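Local coordinates for protein phosphatidylglycerophosphatase B (Bacillus subtilis, PDB 6FMX) that removes the terminal phosphate from phosphatidylglycerophosphate to give the membrane lipid phosphatidylglycerol, and also dephosphorylates undecaprenyl pyrophosphate, at residues Pro127-Ser141 and Arg184-Gly198. Numbering follows the deposited sequence.
With WO4 (tungstate(VI)ion), chain G.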
ATOM      1  N   PRO A 127      15.047   5.769 -13.340  1.00 28.70           N
ATOM      2  CA  PRO A 127      14.456   4.597 -12.687  1.00 28.76           C
ATOM      3  C   PRO A 127      15.527   3.564 -12.383  1.00 27.09           C
ATOM      4  O   PRO A 127      16.461   3.371 -13.162  1.00 27.10           O
ATOM      5  CB  PRO A 127      13.460   4.076 -13.727  1.00 29.00           C
ATOM      6  CG  PRO A 127      14.086   4.471 -15.040  1.00 30.90           C
ATOM      7  CD  PRO A 127      14.786   5.782 -14.792  1.00 28.83           C
ATOM      8  N   LEU A 128      15.392   2.901 -11.236  1.00 26.54           N
ATOM      9  CA  LEU A 128      16.276   1.796 -10.903  1.00 28.30           C
ATOM     10  C   LEU A 128      15.593   0.445 -11.040  1.00 33.68           C
ATOM     11  O   LEU A 128      16.256  -0.590 -10.917  1.00 32.68           O
ATOM     12  CB  LEU A 128      16.812   1.955  -9.478  1.00 27.41           C
ATOM     13  CG  LEU A 128      17.836   3.077  -9.324  1.00 26.68           C
ATOM     14  CD1 LEU A 128      18.126   3.333  -7.847  1.00 25.69           C
ATOM     15  CD2 LEU A 128      19.118   2.741 -10.111  1.00 26.56           C
ATOM     16  N   VAL A 129      14.287   0.425 -11.285  1.00 29.92           N
ATOM     17  CA  VAL A 129      13.549  -0.814 -11.472  1.00 37.75           C
ATOM     18  C   VAL A 129      12.637  -0.655 -12.678  1.00 35.21           C
ATOM     19  O   VAL A 129      12.335   0.455 -13.128  1.00 33.91           O
ATOM     20  CB  VAL A 129      12.730  -1.221 -10.223  1.00 33.66           C
ATOM     21  CG1 VAL A 129      13.657  -1.734  -9.124  1.00 36.26           C
ATOM     22  CG2 VAL A 129      11.871  -0.076  -9.721  1.00 32.15           C
ATOM     23  N   HIS A 130      12.207  -1.793 -13.207  1.00 38.35           N
ATOM     24  CA  HIS A 130      11.364  -1.827 -14.389  1.00 46.83           C
ATOM     25  C   HIS A 130       9.906  -1.585 -14.018  1.00 43.89           C
ATOM     26  O   HIS A 130       9.449  -1.948 -12.931  1.00 42.33           O
ATOM     27  CB  HIS A 130      11.510  -3.175 -15.099  1.00 51.91           C
ATOM     28  CG  HIS A 130      10.315  -3.568 -15.910  1.00 60.33           C
ATOM     29  ND1 HIS A 130      10.198  -3.268 -17.250  1.00 58.20           N
ATOM     30  CD2 HIS A 130       9.189  -4.244 -15.575  1.00 61.21           C
ATOM     31  CE1 HIS A 130       9.048  -3.734 -17.705  1.00 59.64           C
ATOM     32  NE2 HIS A 130       8.417  -4.329 -16.709  1.00 62.01           N
ATOM     33  N   GLU A 131       9.178  -0.957 -14.936  1.00 43.58           N
ATOM     34  CA  GLU A 131       7.741  -0.772 -14.803  1.00 43.98           C
ATOM     35  C   GLU A 131       7.120  -0.831 -16.191  1.00 49.51           C
ATOM     36  O   GLU A 131       7.766  -0.490 -17.184  1.00 49.35           O
ATOM     37  CB  GLU A 131       7.399   0.559 -14.112  1.00 39.13           C
ATOM     38  CG  GLU A 131       8.110   1.780 -14.703  1.00 40.89           C
ATOM     39  CD  GLU A 131       7.462   2.262 -15.985  1.00 42.48           C
ATOM     40  OE1 GLU A 131       8.135   2.936 -16.798  1.00 38.54           O
ATOM     41  OE2 GLU A 131       6.259   1.959 -16.175  1.00 47.91           O
ATOM     42  N   SER A 132       5.864  -1.263 -16.257  1.00 47.99           N
ATOM     43  CA  SER A 132       5.167  -1.395 -17.532  1.00 48.45           C
ATOM     44  C   SER A 132       3.735  -0.887 -17.429  1.00 46.21           C
ATOM     45  O   SER A 132       2.803  -1.506 -17.951  1.00 51.56           O
ATOM     46  CB  SER A 132       5.181  -2.842 -18.017  1.00 53.66           C
ATOM     47  OG  SER A 132       4.290  -3.630 -17.248  1.00 52.89           O
ATOM     48  N   SER A 133       3.537   0.258 -16.776  1.00 45.91           N
ATOM     49  CA  SER A 133       2.197   0.795 -16.585  1.00 39.82           C
ATOM     50  C   SER A 133       2.286   2.279 -16.258  1.00 37.05           C
ATOM     51  O   SER A 133       3.371   2.835 -16.070  1.00 32.95           O
ATOM     52  CB  SER A 133       1.452   0.047 -15.477  1.00 35.36           C
ATOM     53  OG  SER A 133       1.974   0.400 -14.211  1.00 38.87           O
ATOM     54  N   PHE A 134       1.115   2.909 -16.180  1.00 36.43           N
ATOM     55  CA  PHE A 134       1.043   4.318 -15.829  1.00 31.83           C
ATOM     56  C   PHE A 134       1.379   4.511 -14.352  1.00 30.19           C
ATOM     57  O   PHE A 134       1.492   3.556 -13.578  1.00 32.11           O
ATOM     58  CB  PHE A 134      -0.335   4.883 -16.177  1.00 30.08           C
ATOM     59  CG  PHE A 134      -0.546   5.048 -17.655  1.00 30.90           C
ATOM     60  CD1 PHE A 134       0.262   5.895 -18.382  1.00 32.91           C
ATOM     61  CD2 PHE A 134      -1.524   4.330 -18.321  1.00 34.86           C
ATOM     62  CE1 PHE A 134       0.093   6.040 -19.754  1.00 41.45           C
ATOM     63  CE2 PHE A 134      -1.704   4.471 -19.685  1.00 38.98           C
ATOM     64  CZ  PHE A 134      -0.892   5.324 -20.404  1.00 40.53           C
ATOM     65  N   SER A 135       1.548   5.777 -13.967  1.00 30.44           N
ATOM     66  CA  SER A 135       2.215   6.110 -12.711  1.00 30.40           C
ATOM     67  C   SER A 135       1.262   6.266 -11.529  1.00 26.62           C
ATOM     68  O   SER A 135       1.649   5.977 -10.393  1.00 26.26           O
ATOM     69  CB  SER A 135       3.018   7.401 -12.883  1.00 26.22           C
ATOM     70  OG  SER A 135       4.076   7.459 -11.956  1.00 29.24           O
ATOM     71  N   PHE A 136       0.027   6.722 -11.752  1.00 27.94           N
ATOM     72  CA  PHE A 136      -0.853   7.145 -10.663  1.00 24.54           C
ATOM     73  C   PHE A 136      -2.126   6.299 -10.617  1.00 24.83           C
ATOM     74  O   PHE A 136      -2.831   6.205 -11.630  1.00 23.43           O
ATOM     75  CB  PHE A 136      -1.236   8.641 -10.826  1.00 26.65           C
ATOM     76  CG  PHE A 136      -2.061   9.198  -9.678  1.00 25.21           C
ATOM     77  CD1 PHE A 136      -3.443   9.094  -9.686  1.00 25.77           C
ATOM     78  CD2 PHE A 136      -1.452   9.835  -8.606  1.00 24.41           C
ATOM     79  CE1 PHE A 136      -4.205   9.599  -8.634  1.00 25.25           C
ATOM     80  CE2 PHE A 136      -2.211  10.356  -7.551  1.00 22.90           C
ATOM     81  CZ  PHE A 136      -3.584  10.236  -7.570  1.00 22.74           C
ATOM     82  N   PRO A 137      -2.480   5.711  -9.462  1.00 24.77           N
ATOM     83  CA  PRO A 137      -1.749   5.704  -8.185  1.00 24.70           C
ATOM     84  C   PRO A 137      -0.724   4.572  -8.122  1.00 24.52           C
ATOM     85  O   PRO A 137      -0.849   3.626  -8.901  1.00 25.46           O
ATOM     86  CB  PRO A 137      -2.854   5.493  -7.142  1.00 25.78           C
ATOM     87  CG  PRO A 137      -3.942   4.765  -7.881  1.00 28.31           C
ATOM     88  CD  PRO A 137      -3.831   5.133  -9.341  1.00 26.92           C
ATOM     89  N   SER A 138       0.254   4.656  -7.211  1.00 23.21           N
ATOM     90  CA  SER A 138       1.302   3.641  -7.132  1.00 23.91           C
ATOM     91  C   SER A 138       0.742   2.325  -6.610  1.00 26.15           C
ATOM     92  O   SER A 138       0.164   2.276  -5.523  1.00 26.29           O
ATOM     93  CB  SER A 138       2.442   4.118  -6.228  1.00 24.56           C
ATOM     94  OG  SER A 138       3.249   3.020  -5.821  1.00 24.25           O
ATOM     95  N   GLY A 139       0.930   1.253  -7.379  1.00 26.40           N
ATOM     96  CA  GLY A 139       0.398  -0.033  -6.965  1.00 28.87           C
ATOM     97  C   GLY A 139       1.119  -0.623  -5.764  1.00 28.02           C
ATOM     98  O   GLY A 139       0.485  -1.210  -4.889  1.00 26.13           O
ATOM     99  N   HIS A 140       2.452  -0.480  -5.710  1.00 26.64           N
ATOM    100  CA  HIS A 140       3.182  -0.994  -4.548  1.00 26.05           C
ATOM    101  C   HIS A 140       2.723  -0.304  -3.271  1.00 26.76           C
ATOM    102  O   HIS A 140       2.557  -0.950  -2.228  1.00 26.21           O
ATOM    103  CB  HIS A 140       4.695  -0.811  -4.728  1.00 27.59           C
ATOM    104  CG  HIS A 140       5.368  -1.894  -5.519  1.00 27.23           C
ATOM    105  ND1 HIS A 140       5.028  -2.201  -6.820  1.00 30.85           N
ATOM    106  CD2 HIS A 140       6.411  -2.703  -5.206  1.00 28.86           C
ATOM    107  CE1 HIS A 140       5.814  -3.165  -7.265  1.00 27.29           C
ATOM    108  NE2 HIS A 140       6.666  -3.485  -6.307  1.00 26.13           N
ATOM    109  N   SER A 141       2.517   1.013  -3.330  1.00 27.00           N
ATOM    110  CA  SER A 141       2.077   1.749  -2.154  1.00 25.49           C
ATOM    111  C   SER A 141       0.650   1.391  -1.787  1.00 26.66           C
ATOM    112  O   SER A 141       0.303   1.256  -0.609  1.00 24.70           O
ATOM    113  CB  SER A 141       2.213   3.252  -2.406  1.00 24.78           C
ATOM    114  OG  SER A 141       3.492   3.548  -2.952  1.00 28.02           O
ATOM    115  N   ARG A 184       9.553   3.541  -3.684  1.00 23.83           N
ATOM    116  CA  ARG A 184       9.120   3.846  -5.047  1.00 24.29           C
ATOM    117  C   ARG A 184       9.612   5.214  -5.495  1.00 24.63           C
ATOM    118  O   ARG A 184       9.920   5.408  -6.677  1.00 24.19           O
ATOM    119  CB  ARG A 184       7.593   3.781  -5.174  1.00 23.56           C
ATOM    120  CG  ARG A 184       6.955   2.537  -4.556  1.00 28.80           C
ATOM    121  CD  ARG A 184       7.591   1.274  -5.127  1.00 28.04           C
ATOM    122  NE  ARG A 184       7.223   1.041  -6.520  1.00 27.58           N
ATOM    123  CZ  ARG A 184       7.803   0.135  -7.301  1.00 30.53           C
ATOM    124  NH1 ARG A 184       8.790  -0.621  -6.834  1.00 23.99           N
ATOM    125  NH2 ARG A 184       7.401  -0.016  -8.554  1.00 29.88           N
ATOM    126  N   VAL A 185       9.686   6.175  -4.575  1.00 24.67           N
ATOM    127  CA  VAL A 185      10.220   7.483  -4.935  1.00 25.37           C
ATOM    128  C   VAL A 185      11.738   7.417  -5.048  1.00 24.99           C
ATOM    129  O   VAL A 185      12.325   7.933  -6.006  1.00 25.20           O
ATOM    130  CB  VAL A 185       9.773   8.549  -3.921  1.00 26.44           C
ATOM    131  CG1 VAL A 185      10.329   9.898  -4.319  1.00 28.33           C
ATOM    132  CG2 VAL A 185       8.229   8.595  -3.835  1.00 21.12           C
ATOM    133  N   TYR A 186      12.390   6.762  -4.084  1.00 26.10           N
ATOM    134  CA  TYR A 186      13.837   6.553  -4.136  1.00 26.30           C
ATOM    135  C   TYR A 186      14.267   5.900  -5.446  1.00 23.62           C
ATOM    136  O   TYR A 186      15.251   6.319  -6.072  1.00 23.78           O
ATOM    137  CB  TYR A 186      14.282   5.687  -2.947  1.00 23.81           C
ATOM    138  CG  TYR A 186      15.773   5.391  -2.931  1.00 25.25           C
ATOM    139  CD1 TYR A 186      16.315   4.395  -3.734  1.00 22.96           C
ATOM    140  CD2 TYR A 186      16.633   6.095  -2.098  1.00 26.97           C
ATOM    141  CE1 TYR A 186      17.672   4.129  -3.737  1.00 25.30           C
ATOM    142  CE2 TYR A 186      18.003   5.822  -2.082  1.00 26.56           C
ATOM    143  CZ  TYR A 186      18.508   4.838  -2.907  1.00 25.64           C
ATOM    144  OH  TYR A 186      19.856   4.558  -2.923  1.00 25.46           O
ATOM    145  N   LEU A 187      13.583   4.833  -5.843  1.00 23.58           N
ATOM    146  CA  LEU A 187      13.958   4.072  -7.029  1.00 23.79           C
ATOM    147  C   LEU A 187      13.532   4.747  -8.328  1.00 26.06           C
ATOM    148  O   LEU A 187      13.745   4.175  -9.404  1.00 24.90           O
ATOM    149  CB  LEU A 187      13.375   2.658  -6.956  1.00 25.56           C
ATOM    150  CG  LEU A 187      13.898   1.787  -5.811  1.00 26.57           C
ATOM    151  CD1 LEU A 187      13.043   0.543  -5.625  1.00 26.08           C
ATOM    152  CD2 LEU A 187      15.368   1.408  -6.055  1.00 26.45           C
ATOM    153  N   GLY A 188      12.925   5.927  -8.251  1.00 25.09           N
ATOM    154  CA  GLY A 188      12.645   6.709  -9.439  1.00 26.29           C
ATOM    155  C   GLY A 188      11.583   6.158 -10.365  1.00 26.84           C
ATOM    156  O   GLY A 188      11.641   6.405 -11.577  1.00 24.36           O
ATOM    157  N   VAL A 189      10.589   5.444  -9.835  1.00 25.87           N
ATOM    158  CA  VAL A 189       9.509   4.911 -10.660  1.00 25.29           C
ATOM    159  C   VAL A 189       8.140   5.448 -10.269  1.00 26.25           C
ATOM    160  O   VAL A 189       7.173   5.235 -11.013  1.00 26.43           O
ATOM    161  CB  VAL A 189       9.501   3.367 -10.657  1.00 28.14           C
ATOM    162  CG1 VAL A 189      10.690   2.850 -11.454  1.00 28.39           C
ATOM    163  CG2 VAL A 189       9.537   2.831  -9.246  1.00 29.12           C
ATOM    164  N   HIS A 190       8.027   6.150  -9.150  1.00 23.52           N
ATOM    165  CA  HIS A 190       6.794   6.833  -8.818  1.00 25.85           C
ATOM    166  C   HIS A 190       7.132   8.226  -8.324  1.00 24.93           C
ATOM    167  O   HIS A 190       8.208   8.463  -7.757  1.00 24.89           O
ATOM    168  CB  HIS A 190       5.984   6.085  -7.753  1.00 24.88           C
ATOM    169  CG  HIS A 190       5.300   4.850  -8.261  1.00 26.83           C
ATOM    170  ND1 HIS A 190       4.285   4.890  -9.190  1.00 27.46           N
ATOM    171  CD2 HIS A 190       5.460   3.547  -7.938  1.00 25.29           C
ATOM    172  CE1 HIS A 190       3.870   3.663  -9.444  1.00 27.30           C
ATOM    173  NE2 HIS A 190       4.552   2.829  -8.682  1.00 27.89           N
ATOM    174  N   PHE A 191       6.195   9.139  -8.543  1.00 22.44           N
ATOM    175  CA  PHE A 191       6.215  10.423  -7.872  1.00 22.65           C
ATOM    176  C   PHE A 191       5.648  10.272  -6.466  1.00 23.92           C
ATOM    177  O   PHE A 191       4.877   9.353  -6.176  1.00 26.39           O
ATOM    178  CB  PHE A 191       5.375  11.452  -8.629  1.00 23.46           C
ATOM    179  CG  PHE A 191       5.888  11.780 -10.004  1.00 26.63           C
ATOM    180  CD1 PHE A 191       7.025  12.553 -10.169  1.00 24.79           C
ATOM    181  CD2 PHE A 191       5.205  11.351 -11.131  1.00 25.39           C
ATOM    182  CE1 PHE A 191       7.482  12.879 -11.438  1.00 25.70           C
ATOM    183  CE2 PHE A 191       5.660  11.678 -12.405  1.00 26.92           C
ATOM    184  CZ  PHE A 191       6.794  12.443 -12.552  1.00 24.72           C
ATOM    185  N   VAL A 192       6.010  11.216  -5.597  1.00 21.51           N
ATOM    186  CA  VAL A 192       5.470  11.219  -4.242  1.00 23.39           C
ATOM    187  C   VAL A 192       3.944  11.196  -4.274  1.00 23.33           C
ATOM    188  O   VAL A 192       3.303  10.467  -3.508  1.00 24.21           O
ATOM    189  CB  VAL A 192       6.009  12.432  -3.459  1.00 24.28           C
ATOM    190  CG1 VAL A 192       5.071  12.810  -2.305  1.00 32.91           C
ATOM    191  CG2 VAL A 192       7.389  12.125  -2.932  1.00 29.88           C
ATOM    192  N   THR A 193       3.335  11.975  -5.170  1.00 22.10           N
ATOM    193  CA  THR A 193       1.875  12.009  -5.191  1.00 23.69           C
ATOM    194  C   THR A 193       1.276  10.683  -5.642  1.00 25.12           C
ATOM    195  O   THR A 193       0.172  10.331  -5.201  1.00 24.67           O
ATOM    196  CB  THR A 193       1.373  13.147  -6.082  1.00 27.35           C
ATOM    197  OG1 THR A 193       2.034  13.087  -7.352  1.00 27.30           O
ATOM    198  CG2 THR A 193       1.640  14.489  -5.418  1.00 25.94           C
ATOM    199  N   ASP A 194       1.957   9.944  -6.529  1.00 23.33           N
ATOM    200  CA  ASP A 194       1.515   8.583  -6.828  1.00 24.11           C
ATOM    201  C   ASP A 194       1.479   7.740  -5.563  1.00 23.67           C
ATOM    202  O   ASP A 194       0.573   6.918  -5.375  1.00 23.39           O
ATOM    203  CB  ASP A 194       2.433   7.891  -7.841  1.00 24.27           C
ATOM    204  CG  ASP A 194       2.595   8.652  -9.128  1.00 26.91           C
ATOM    205  OD1 ASP A 194       1.646   9.348  -9.552  1.00 27.56           O
ATOM    206  OD2 ASP A 194       3.682   8.500  -9.733  1.00 28.65           O
ATOM    207  N   VAL A 195       2.489   7.908  -4.707  1.00 22.83           N
ATOM    208  CA  VAL A 195       2.591   7.118  -3.484  1.00 22.75           C
ATOM    209  C   VAL A 195       1.486   7.504  -2.509  1.00 24.17           C
ATOM    210  O   VAL A 195       0.807   6.639  -1.939  1.00 24.48           O
ATOM    211  CB  VAL A 195       3.986   7.292  -2.862  1.00 23.24           C
ATOM    212  CG1 VAL A 195       4.015   6.732  -1.441  1.00 25.23           C
ATOM    213  CG2 VAL A 195       5.038   6.608  -3.743  1.00 25.56           C
ATOM    214  N   LEU A 196       1.307   8.810  -2.285  1.00 22.91           N
ATOM    215  CA  LEU A 196       0.254   9.269  -1.385  1.00 25.29           C
ATOM    216  C   LEU A 196      -1.124   8.853  -1.890  1.00 25.84           C
ATOM    217  O   LEU A 196      -1.988   8.466  -1.098  1.00 24.93           O
ATOM    218  CB  LEU A 196       0.328  10.788  -1.208  1.00 26.91           C
ATOM    219  CG  LEU A 196       1.569  11.413  -0.572  1.00 28.28           C
ATOM    220  CD1 LEU A 196       1.468  12.927  -0.591  1.00 29.05           C
ATOM    221  CD2 LEU A 196       1.756  10.928   0.838  1.00 33.54           C
ATOM    222  N   GLY A 197      -1.345   8.923  -3.207  1.00 24.31           N
ATOM    223  CA  GLY A 197      -2.608   8.460  -3.761  1.00 25.84           C
ATOM    224  C   GLY A 197      -2.859   6.990  -3.491  1.00 24.95           C
ATOM    225  O   GLY A 197      -3.970   6.597  -3.127  1.00 25.02           O
ATOM    226  N   GLY A 198      -1.830   6.156  -3.665  1.00 26.23           N
ATOM    227  CA  GLY A 198      -1.984   4.739  -3.382  1.00 27.08           C
ATOM    228  C   GLY A 198      -2.127   4.459  -1.900  1.00 26.60           C
ATOM    229  O   GLY A 198      -2.927   3.607  -1.496  1.00 27.21           O
TER
HETATM  230  W   WO4 G 306       3.842   0.437  -9.334  0.60 32.04           W
HETATM  231  O1  WO4 G 306       5.480   0.890 -10.458  0.60 23.62           O
HETATM  232  O2  WO4 G 306       2.203   1.437  -9.990  0.60 25.41           O
HETATM  233  O3  WO4 G 306       3.405  -1.537  -9.579  0.60 29.60           O
HETATM  234  O4  WO4 G 306       4.227   0.995  -7.446  0.60 26.57           O
HETATM  235  O   HOH W   1       8.378  -2.400 -10.363  0.67 38.84           O
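Arg-184 and His-140 lie flat on each other beside the bound tungstate. The guanidinium and imidazole planes are 3° apart, their centres 3.6 Å. Val-189 CG2 covers the guanidinium's opposite face, toward its rim. The arginine chain bends at chi2 and chi3, which folds the head over the histidine ring. Its NH2 reaches tungstate O1 at 2.9 Å, and its NE bonds weakly to O4. NH1 is held by Thr-69. With an alanine in place of Arg-184, tungstate O1 would probably lose its NH2 donor and the His-140 ring the flat group stacked on its face.

The His-190 ring points edge-on at the tungsten, with NE2 2.6 Å from it. Its ND1 donates weakly to Ser-135 O, and Asp-194 OD2 lies at the ring edge. Ser-138 CB makes a CH-pi contact over the ring centre, 3.4 Å from the centroid. Ser-138 OG, trans to the backbone N at chi1 162°, donates to tungstate O4 and accepts from Ser-141 N as the helix N-cap. The backbone N atoms of Gly-139 and His-140 also donate to the anion, at the start of helix 139-158.

Behind this shell, Ser-135 OG donates to Asp-194 OD2 over a very short 2.5 Å. Phe-191 N meets the same oxygen from above the carboxylate plane. OD1 lies at the edge of the Phe-136 ring and forms a salt bridge with Arg-120. Ser-138 N bonds to Asp-194 O at 2.9 Å, tying motif II to motif III. At the far end, Leu-128 N donates to Leu-187 O, and Val-129 CG2 packs on Val-189 CG1 at 3.6 Å.

Lys-115 and Arg-122 complete the anion site. Tungstate probably mimics the substrate phosphate, consistent with His-190 as nucleophile, His-140 as proton donor and Asp-194 stabilising the nucleophile.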